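Local coordinates for uncharacterized protein (Pseudomonas aeruginosa PAO1, PDB 4R1D) that binds calcium and is probably a lipase of the alpha/beta hydrolase type, the type VI secretion effector Tle4, captured here in complex with its immunity protein Tli4, at residues H293-Y298 with L378-N383; E312-V317 with Q385-S390. All coordinates share one frame; numbering follows the deposited sequence.

Overall arrangement
Contacts 1 and 2 lie side by side, with centres about 10 Å apart. Both join a short helix to the long loop between helix 365-370 and helix 400-421. Helices 289-296 and 310-317 follow each other in the chain and pack together. The loop passes the first helix at 378-383 and the second at 385-390, so the paired segments alternate along the sequence. Met294 O lies 3.0 Å from Thr314 OG1, and Tyr298 packs on Val313. The contact centres lie about 20 and 22 Å from the centre of the chain, on the same side of it. They are away from the calcium site of Glu152, Asp156, Phe202 and Asp203.

Contact 1 (H293-Y298 with L378-N383); sequences HMRCGY and LVPEQN
Met294 meets Leu378 and Arg295 meets Pro380, both from the last turn of helix 289-296. The sulphur of Met294 lies against the branch of Leu378, with SD 3.7 Å from CD2. The Met294 chain bends at its last torsion (chi3 74°). This bend brings CE to within 3.9 Å of Val379 CG2. Arg295 uses its flat end instead. It meets the proline ring tip to tip, and Pro380 CG sits over the centre of one guanidinium face, 3.5 Å from Arg295 CZ. Arg295 CD also packs against Leu378 O, at 3.3 Å. The loop 378-383 belongs to the long insertion between strands 274-280 and 427-432 of the parallel sheet, the region where alpha/beta hydrolases commonly carry a lid or cap. Two waters join the polar atoms. The first donates to Leu378 O and accepts from Asn383 ND2 at 2.9 Å; its bond to Met294 O is weak. The second lies in the guanidinium plane, accepts from Arg295 NE at 2.9 Å, and also takes Asn383 ND2. The Asn383 amide is itself steadied by Gln382, whose NE2 donates to Asn383 OD1 at 3.0 Å, from above the carbonyl plane. Further out, Arg295 NH2 forms a salt bridge with Asp461 and NH1 bonds Trp375 O. Gln382 NE2 also reaches Asp461.

Contact 2 (E312-V317 with Q385-S390); sequences EVTAIV and QYLDMS
Ala315 and Tyr386 bring the two backbones close, with their CA atoms 4.9 Å apart. The CA-H of Ala315 points at Tyr386 O, at a CA to O distance of 3.4 Å and an angle at the hydrogen of 146°. So near an approach is consistent with the small side chain at Ala315. Ala315 CB also touches Tyr386 CB, at 4.4 Å. On Met389 the contact is made by the terminal methyl. Turned at chi3 (-78°), CE comes to rest 3.8 Å from Ala315 CB. Thr314 turns its methyl to the loop, with CG2 4.3 Å from Tyr386 CB; Leu387 CD2 is close to the same methyl. The Tyr386 ring leads away from the helix, and Gln385 CG lies over one ring face, toward the rim. Met389 sits inside an Asx turn, in which Asp388 OD1 accepts from Ser390 N at 3.0 Å. The same oxygen also takes Ser390 OG at 2.7 Å. Both donors come from the same face of the carboxylate plane. The Thr314 hydroxyl is bonded to Ala310 O of its own helix, and Tyr386 OH bonds Glu463. Gln103 of helix 99-105 ties the two segments together: its NE2 bonds both Ala315 O and Tyr386 O, while OE1 takes Met389 N. Met389 also packs on Leu188 of the other protein chain, Leu387 rests on the start of helix 400-421, and helix 310-317 is backed by helix 289-296, where Met294 meets Val313, Thr314 and Val317.

Contact 1 (H293-Y298 with L378-N383)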
ATOM      1  N   HIS A 293       2.800   3.563 -15.544  1.00 16.51           N
ATOM      2  CA  HIS A 293       2.460   4.428 -14.421  1.00 15.67           C
ATOM      3  C   HIS A 293       3.658   5.191 -13.867  1.00 16.33           C
ATOM      4  O   HIS A 293       3.539   6.373 -13.564  1.00 16.32           O
ATOM      5  CB  HIS A 293       1.737   3.629 -13.333  1.00 14.78           C
ATOM      6  CG  HIS A 293       0.499   2.958 -13.835  1.00 16.74           C
ATOM      7  ND1 HIS A 293      -0.088   1.885 -13.198  1.00 20.63           N
ATOM      8  CD2 HIS A 293      -0.248   3.197 -14.937  1.00 15.57           C
ATOM      9  CE1 HIS A 293      -1.155   1.503 -13.880  1.00 15.37           C
ATOM     10  NE2 HIS A 293      -1.273   2.282 -14.942  1.00 20.10           N
ATOM     11  N   MET A 294       4.807   4.526 -13.765  1.00 16.28           N
ATOM     12  CA  MET A 294       6.005   5.164 -13.261  1.00 14.65           C
ATOM     13  C   MET A 294       6.563   6.204 -14.226  1.00 16.74           C
ATOM     14  O   MET A 294       7.200   7.160 -13.802  1.00 15.67           O
ATOM     15  CB  MET A 294       7.077   4.126 -12.908  1.00 14.69           C
ATOM     16  CG  MET A 294       6.708   3.284 -11.685  1.00 16.90           C
ATOM     17  SD  MET A 294       8.033   2.185 -11.170  1.00 16.54           S
ATOM     18  CE  MET A 294       9.132   3.396 -10.432  1.00 17.61           C
ATOM     19  N   ARG A 295       6.328   6.022 -15.518  1.00 17.31           N
ATOM     20  CA  ARG A 295       6.840   6.996 -16.485  1.00 15.09           C
ATOM     21  C   ARG A 295       5.825   8.081 -16.874  1.00 16.20           C
ATOM     22  O   ARG A 295       6.225   9.160 -17.330  1.00 17.90           O
ATOM     23  CB  ARG A 295       7.387   6.293 -17.742  1.00 16.98           C
ATOM     24  CG  ARG A 295       8.631   5.429 -17.507  1.00 16.95           C
ATOM     25  CD  ARG A 295       9.765   6.245 -16.941  1.00 17.13           C
ATOM     26  NE  ARG A 295      10.096   7.374 -17.808  1.00 18.55           N
ATOM     27  CZ  ARG A 295      10.960   7.307 -18.821  1.00 20.70           C
ATOM     28  NH1 ARG A 295      11.582   6.170 -19.092  1.00 18.74           N
ATOM     29  NH2 ARG A 295      11.214   8.385 -19.556  1.00 19.38           N
ATOM     30  N   CYS A 296       4.529   7.824 -16.677  1.00 15.71           N
ATOM     31  CA  CYS A 296       3.490   8.737 -17.179  1.00 16.91           C
ATOM     32  C   CYS A 296       2.460   9.205 -16.154  1.00 17.96           C
ATOM     33  O   CYS A 296       1.649  10.076 -16.464  1.00 19.57           O
ATOM     34  CB  CYS A 296       2.693   8.087 -18.316  1.00 18.07           C
ATOM     35  SG  CYS A 296       3.669   7.415 -19.673  1.00 19.56           S
ATOM     36  N   GLY A 297       2.452   8.594 -14.973  1.00 17.37           N
ATOM     37  CA  GLY A 297       1.361   8.787 -14.027  1.00 17.96           C
ATOM     38  C   GLY A 297       0.208   7.845 -14.317  1.00 17.50           C
ATOM     39  O   GLY A 297       0.149   7.223 -15.376  1.00 18.99           O
ATOM     40  N   TYR A 298      -0.724   7.716 -13.373  1.00 18.65           N
ATOM     41  CA  TYR A 298      -1.947   6.980 -13.647  1.00 18.59           C
ATOM     42  C   TYR A 298      -2.848   7.790 -14.577  1.00 19.48           C
ATOM     43  O   TYR A 298      -2.770   9.011 -14.605  1.00 23.06           O
ATOM     44  CB  TYR A 298      -2.693   6.668 -12.349  1.00 16.59           C
ATOM     45  CG  TYR A 298      -2.061   5.544 -11.572  1.00 17.09           C
ATOM     46  CD1 TYR A 298      -0.837   5.714 -10.920  1.00 17.23           C
ATOM     47  CD2 TYR A 298      -2.675   4.305 -11.504  1.00 17.38           C
ATOM     48  CE1 TYR A 298      -0.257   4.667 -10.220  1.00 20.13           C
ATOM     49  CE2 TYR A 298      -2.100   3.262 -10.814  1.00 18.62           C
ATOM     50  CZ  TYR A 298      -0.901   3.445 -10.177  1.00 17.56           C
ATOM     51  OH  TYR A 298      -0.337   2.384  -9.502  1.00 25.68           O
ATOM     52  N   LEU A 378      13.252   2.372 -16.262  1.00 17.13           N
ATOM     53  CA  LEU A 378      12.084   2.535 -15.394  1.00 14.50           C
ATOM     54  C   LEU A 378      12.163   3.844 -14.612  1.00 16.35           C
ATOM     55  O   LEU A 378      11.166   4.556 -14.463  1.00 18.02           O
ATOM     56  CB  LEU A 378      12.014   1.375 -14.419  1.00 14.59           C
ATOM     57  CG  LEU A 378      10.750   1.345 -13.561  1.00 14.41           C
ATOM     58  CD1 LEU A 378       9.528   1.110 -14.441  1.00 17.50           C
ATOM     59  CD2 LEU A 378      10.887   0.241 -12.513  1.00 16.98           C
ATOM     60  N   VAL A 379      13.350   4.130 -14.093  1.00 15.18           N
ATOM     61  CA  VAL A 379      13.640   5.408 -13.462  1.00 16.12           C
ATOM     62  C   VAL A 379      14.838   6.058 -14.145  1.00 20.06           C
ATOM     63  O   VAL A 379      15.976   5.942 -13.682  1.00 18.09           O
ATOM     64  CB  VAL A 379      13.905   5.258 -11.958  1.00 16.40           C
ATOM     65  CG1 VAL A 379      14.036   6.634 -11.309  1.00 17.20           C
ATOM     66  CG2 VAL A 379      12.785   4.473 -11.315  1.00 19.86           C
ATOM     67  N   PRO A 380      14.579   6.739 -15.268  1.00 17.69           N
ATOM     68  CA  PRO A 380      15.657   7.437 -15.975  1.00 20.77           C
ATOM     69  C   PRO A 380      16.297   8.461 -15.053  1.00 24.55           C
ATOM     70  O   PRO A 380      15.735   8.837 -14.011  1.00 18.90           O
ATOM     71  CB  PRO A 380      14.930   8.137 -17.123  1.00 24.46           C
ATOM     72  CG  PRO A 380      13.501   8.253 -16.665  1.00 19.46           C
ATOM     73  CD  PRO A 380      13.254   7.010 -15.852  1.00 16.77           C
ATOM     74  N   GLU A 381      17.485   8.904 -15.429  1.00 19.22           N
ATOM     75  CA  GLU A 381      18.222   9.865 -14.632  1.00 18.40           C
ATOM     76  C   GLU A 381      17.367  11.086 -14.288  1.00 20.73           C
ATOM     77  O   GLU A 381      17.446  11.625 -13.178  1.00 23.16           O
ATOM     78  CB  GLU A 381      19.490  10.294 -15.386  1.00 21.69           C
ATOM     79  CG  GLU A 381      20.530  10.932 -14.491  1.00 34.84           C
ATOM     80  CD  GLU A 381      21.009   9.978 -13.408  1.00 41.43           C
ATOM     81  OE1 GLU A 381      21.705   8.995 -13.746  1.00 43.84           O
ATOM     82  OE2 GLU A 381      20.679  10.200 -12.221  1.00 35.59           O
ATOM     83  N   GLN A 382      16.540  11.519 -15.232  1.00 22.62           N
ATOM     84  CA  GLN A 382      15.706  12.694 -15.009  1.00 22.90           C
ATOM     85  C   GLN A 382      14.782  12.507 -13.805  1.00 18.20           C
ATOM     86  O   GLN A 382      14.280  13.484 -13.260  1.00 21.02           O
ATOM     87  CB  GLN A 382      14.858  13.009 -16.242  1.00 20.20           C
ATOM     88  CG  GLN A 382      13.896  11.888 -16.624  1.00 19.76           C
ATOM     89  CD  GLN A 382      12.767  12.368 -17.508  1.00 21.71           C
ATOM     90  OE1 GLN A 382      12.957  12.624 -18.700  1.00 21.52           O
ATOM     91  NE2 GLN A 382      11.580  12.495 -16.929  1.00 18.74           N
ATOM     92  N   ASN A 383      14.549  11.256 -13.413  1.00 18.96           N
ATOM     93  CA  ASN A 383      13.581  10.962 -12.351  1.00 19.77           C
ATOM     94  C   ASN A 383      14.223  10.518 -11.035  1.00 22.17           C
ATOM     95  O   ASN A 383      13.520  10.159 -10.084  1.00 17.96           O
ATOM     96  CB  ASN A 383      12.549   9.919 -12.817  1.00 21.22           C
ATOM     97  CG  ASN A 383      11.558  10.488 -13.823  1.00 16.46           C
ATOM     98  OD1 ASN A 383      11.509  11.706 -14.044  1.00 16.98           O
ATOM     99  ND2 ASN A 383      10.756   9.614 -14.433  1.00 15.41           N
TER
HETATM  100  O   HOH W   1      10.529   6.977 -13.174  1.00 17.24           O
HETATM  101  O   HOH W   2       9.007   9.939 -17.056  1.00 17.30           O

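Contact 2 (E312-V317 with Q385-S390)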
ATOM      1  N   GLU A 312       5.289  11.764  -9.316  1.00 16.60           N
ATOM      2  CA  GLU A 312       4.393  11.432  -8.207  1.00 19.19           C
ATOM      3  C   GLU A 312       4.339   9.931  -7.963  1.00 19.24           C
ATOM      4  O   GLU A 312       4.439   9.469  -6.833  1.00 16.61           O
ATOM      5  CB  GLU A 312       2.991  11.986  -8.468  1.00 15.89           C
ATOM      6  CG  GLU A 312       2.972  13.506  -8.362  1.00 21.64           C
ATOM      7  CD  GLU A 312       1.601  14.123  -8.562  1.00 21.95           C
ATOM      8  OE1 GLU A 312       0.633  13.399  -8.862  1.00 21.79           O
ATOM      9  OE2 GLU A 312       1.504  15.358  -8.446  1.00 24.27           O
ATOM     10  N   VAL A 313       4.194   9.163  -9.032  1.00 15.06           N
ATOM     11  CA  VAL A 313       4.101   7.721  -8.876  1.00 12.11           C
ATOM     12  C   VAL A 313       5.437   7.163  -8.446  1.00 16.65           C
ATOM     13  O   VAL A 313       5.516   6.331  -7.550  1.00 15.38           O
ATOM     14  CB  VAL A 313       3.689   7.046 -10.189  1.00 16.02           C
ATOM     15  CG1 VAL A 313       3.703   5.522 -10.018  1.00 15.24           C
ATOM     16  CG2 VAL A 313       2.313   7.528 -10.618  1.00 15.73           C
ATOM     17  N   THR A 314       6.498   7.623  -9.104  1.00 12.80           N
ATOM     18  CA  THR A 314       7.828   7.098  -8.842  1.00 11.56           C
ATOM     19  C   THR A 314       8.262   7.343  -7.394  1.00 12.81           C
ATOM     20  O   THR A 314       8.895   6.491  -6.792  1.00 16.10           O
ATOM     21  CB  THR A 314       8.841   7.699  -9.831  1.00 13.03           C
ATOM     22  OG1 THR A 314       8.528   7.230 -11.153  1.00 15.88           O
ATOM     23  CG2 THR A 314      10.255   7.277  -9.474  1.00 17.52           C
ATOM     24  N   ALA A 315       7.889   8.491  -6.839  1.00 15.53           N
ATOM     25  CA  ALA A 315       8.251   8.828  -5.462  1.00 12.70           C
ATOM     26  C   ALA A 315       7.739   7.800  -4.457  1.00 14.34           C
ATOM     27  O   ALA A 315       8.373   7.553  -3.436  1.00 17.59           O
ATOM     28  CB  ALA A 315       7.719  10.211  -5.092  1.00 16.20           C
ATOM     29  N   ILE A 316       6.570   7.241  -4.735  1.00 14.22           N
ATOM     30  CA  ILE A 316       6.006   6.220  -3.856  1.00 14.68           C
ATOM     31  C   ILE A 316       6.429   4.797  -4.256  1.00 16.11           C
ATOM     32  O   ILE A 316       7.000   4.047  -3.443  1.00 16.74           O
ATOM     33  CB  ILE A 316       4.481   6.373  -3.781  1.00 16.95           C
ATOM     34  CG1 ILE A 316       4.127   7.795  -3.345  1.00 18.61           C
ATOM     35  CG2 ILE A 316       3.881   5.346  -2.821  1.00 16.18           C
ATOM     36  CD1 ILE A 316       2.655   8.111  -3.467  1.00 21.01           C
ATOM     37  N   VAL A 317       6.194   4.435  -5.513  1.00 13.29           N
ATOM     38  CA  VAL A 317       6.394   3.063  -5.945  1.00 12.34           C
ATOM     39  C   VAL A 317       7.852   2.618  -5.848  1.00 12.51           C
ATOM     40  O   VAL A 317       8.133   1.499  -5.442  1.00 13.56           O
ATOM     41  CB  VAL A 317       5.863   2.859  -7.388  1.00 13.38           C
ATOM     42  CG1 VAL A 317       6.185   1.460  -7.898  1.00 13.85           C
ATOM     43  CG2 VAL A 317       4.353   3.108  -7.421  1.00 14.69           C
ATOM     44  N   GLN A 385      15.575  12.326  -8.912  1.00 19.65           N
ATOM     45  CA  GLN A 385      15.257  13.341  -7.911  1.00 22.23           C
ATOM     46  C   GLN A 385      14.059  12.925  -7.075  1.00 18.03           C
ATOM     47  O   GLN A 385      13.885  13.394  -5.954  1.00 20.05           O
ATOM     48  CB  GLN A 385      14.947  14.675  -8.589  1.00 21.60           C
ATOM     49  CG  GLN A 385      13.835  14.585  -9.631  1.00 20.26           C
ATOM     50  CD  GLN A 385      13.542  15.917 -10.301  1.00 25.39           C
ATOM     51  OE1 GLN A 385      13.482  16.956  -9.647  1.00 28.59           O
ATOM     52  NE2 GLN A 385      13.365  15.889 -11.615  1.00 24.86           N
ATOM     53  N   TYR A 386      13.239  12.034  -7.624  1.00 15.57           N
ATOM     54  CA  TYR A 386      12.012  11.619  -6.937  1.00 15.00           C
ATOM     55  C   TYR A 386      12.214  10.452  -5.970  1.00 19.87           C
ATOM     56  O   TYR A 386      11.332  10.154  -5.153  1.00 16.18           O
ATOM     57  CB  TYR A 386      10.926  11.299  -7.960  1.00 17.19           C
ATOM     58  CG  TYR A 386      10.555  12.490  -8.818  1.00 18.63           C
ATOM     59  CD1 TYR A 386       9.917  13.590  -8.260  1.00 19.31           C
ATOM     60  CD2 TYR A 386      10.835  12.517 -10.181  1.00 15.82           C
ATOM     61  CE1 TYR A 386       9.558  14.679  -9.025  1.00 19.31           C
ATOM     62  CE2 TYR A 386      10.472  13.613 -10.966  1.00 19.86           C
ATOM     63  CZ  TYR A 386       9.839  14.691 -10.381  1.00 20.05           C
ATOM     64  OH  TYR A 386       9.471  15.796 -11.127  1.00 23.86           O
ATOM     65  N   LEU A 387      13.366   9.790  -6.044  1.00 17.13           N
ATOM     66  CA  LEU A 387      13.595   8.609  -5.197  1.00 16.33           C
ATOM     67  C   LEU A 387      13.610   8.944  -3.700  1.00 19.73           C
ATOM     68  O   LEU A 387      13.065   8.198  -2.872  1.00 19.00           O
ATOM     69  CB  LEU A 387      14.898   7.913  -5.590  1.00 16.46           C
ATOM     70  CG  LEU A 387      14.915   7.363  -7.017  1.00 18.42           C
ATOM     71  CD1 LEU A 387      16.335   6.932  -7.414  1.00 18.58           C
ATOM     72  CD2 LEU A 387      13.937   6.197  -7.138  1.00 20.31           C
ATOM     73  N   ASP A 388      14.249  10.056  -3.358  1.00 17.41           N
ATOM     74  CA  ASP A 388      14.302  10.526  -1.978  1.00 18.00           C
ATOM     75  C   ASP A 388      14.295  12.047  -2.014  1.00 22.11           C
ATOM     76  O   ASP A 388      15.292  12.682  -2.351  1.00 20.34           O
ATOM     77  CB  ASP A 388      15.557  10.013  -1.269  1.00 19.41           C
ATOM     78  CG  ASP A 388      15.586  10.368   0.219  1.00 22.94           C
ATOM     79  OD1 ASP A 388      14.812  11.244   0.656  1.00 19.20           O
ATOM     80  OD2 ASP A 388      16.390   9.759   0.951  1.00 24.33           O
ATOM     81  N   MET A 389      13.158  12.639  -1.680  1.00 14.89           N
ATOM     82  CA  MET A 389      13.021  14.081  -1.781  1.00 19.48           C
ATOM     83  C   MET A 389      13.353  14.793  -0.469  1.00 23.36           C
ATOM     84  O   MET A 389      13.168  16.000  -0.354  1.00 24.01           O
ATOM     85  CB  MET A 389      11.613  14.433  -2.257  1.00 19.35           C
ATOM     86  CG  MET A 389      11.248  13.767  -3.590  1.00 19.75           C
ATOM     87  SD  MET A 389       9.695  14.349  -4.303  1.00 23.74           S
ATOM     88  CE  MET A 389       8.501  13.450  -3.308  1.00 16.08           C
ATOM     89  N   SER A 390      13.879  14.055   0.502  1.00 20.07           N
ATOM     90  CA  SER A 390      13.986  14.574   1.868  1.00 29.89           C
ATOM     91  C   SER A 390      15.110  15.588   2.062  1.00 30.58           C
ATOM     92  O   SER A 390      15.087  16.389   2.998  1.00 35.44           O
ATOM     93  CB  SER A 390      14.121  13.430   2.882  1.00 28.94           C
ATOM     94  OG  SER A 390      15.398  12.815   2.808  1.00 28.00           O
TER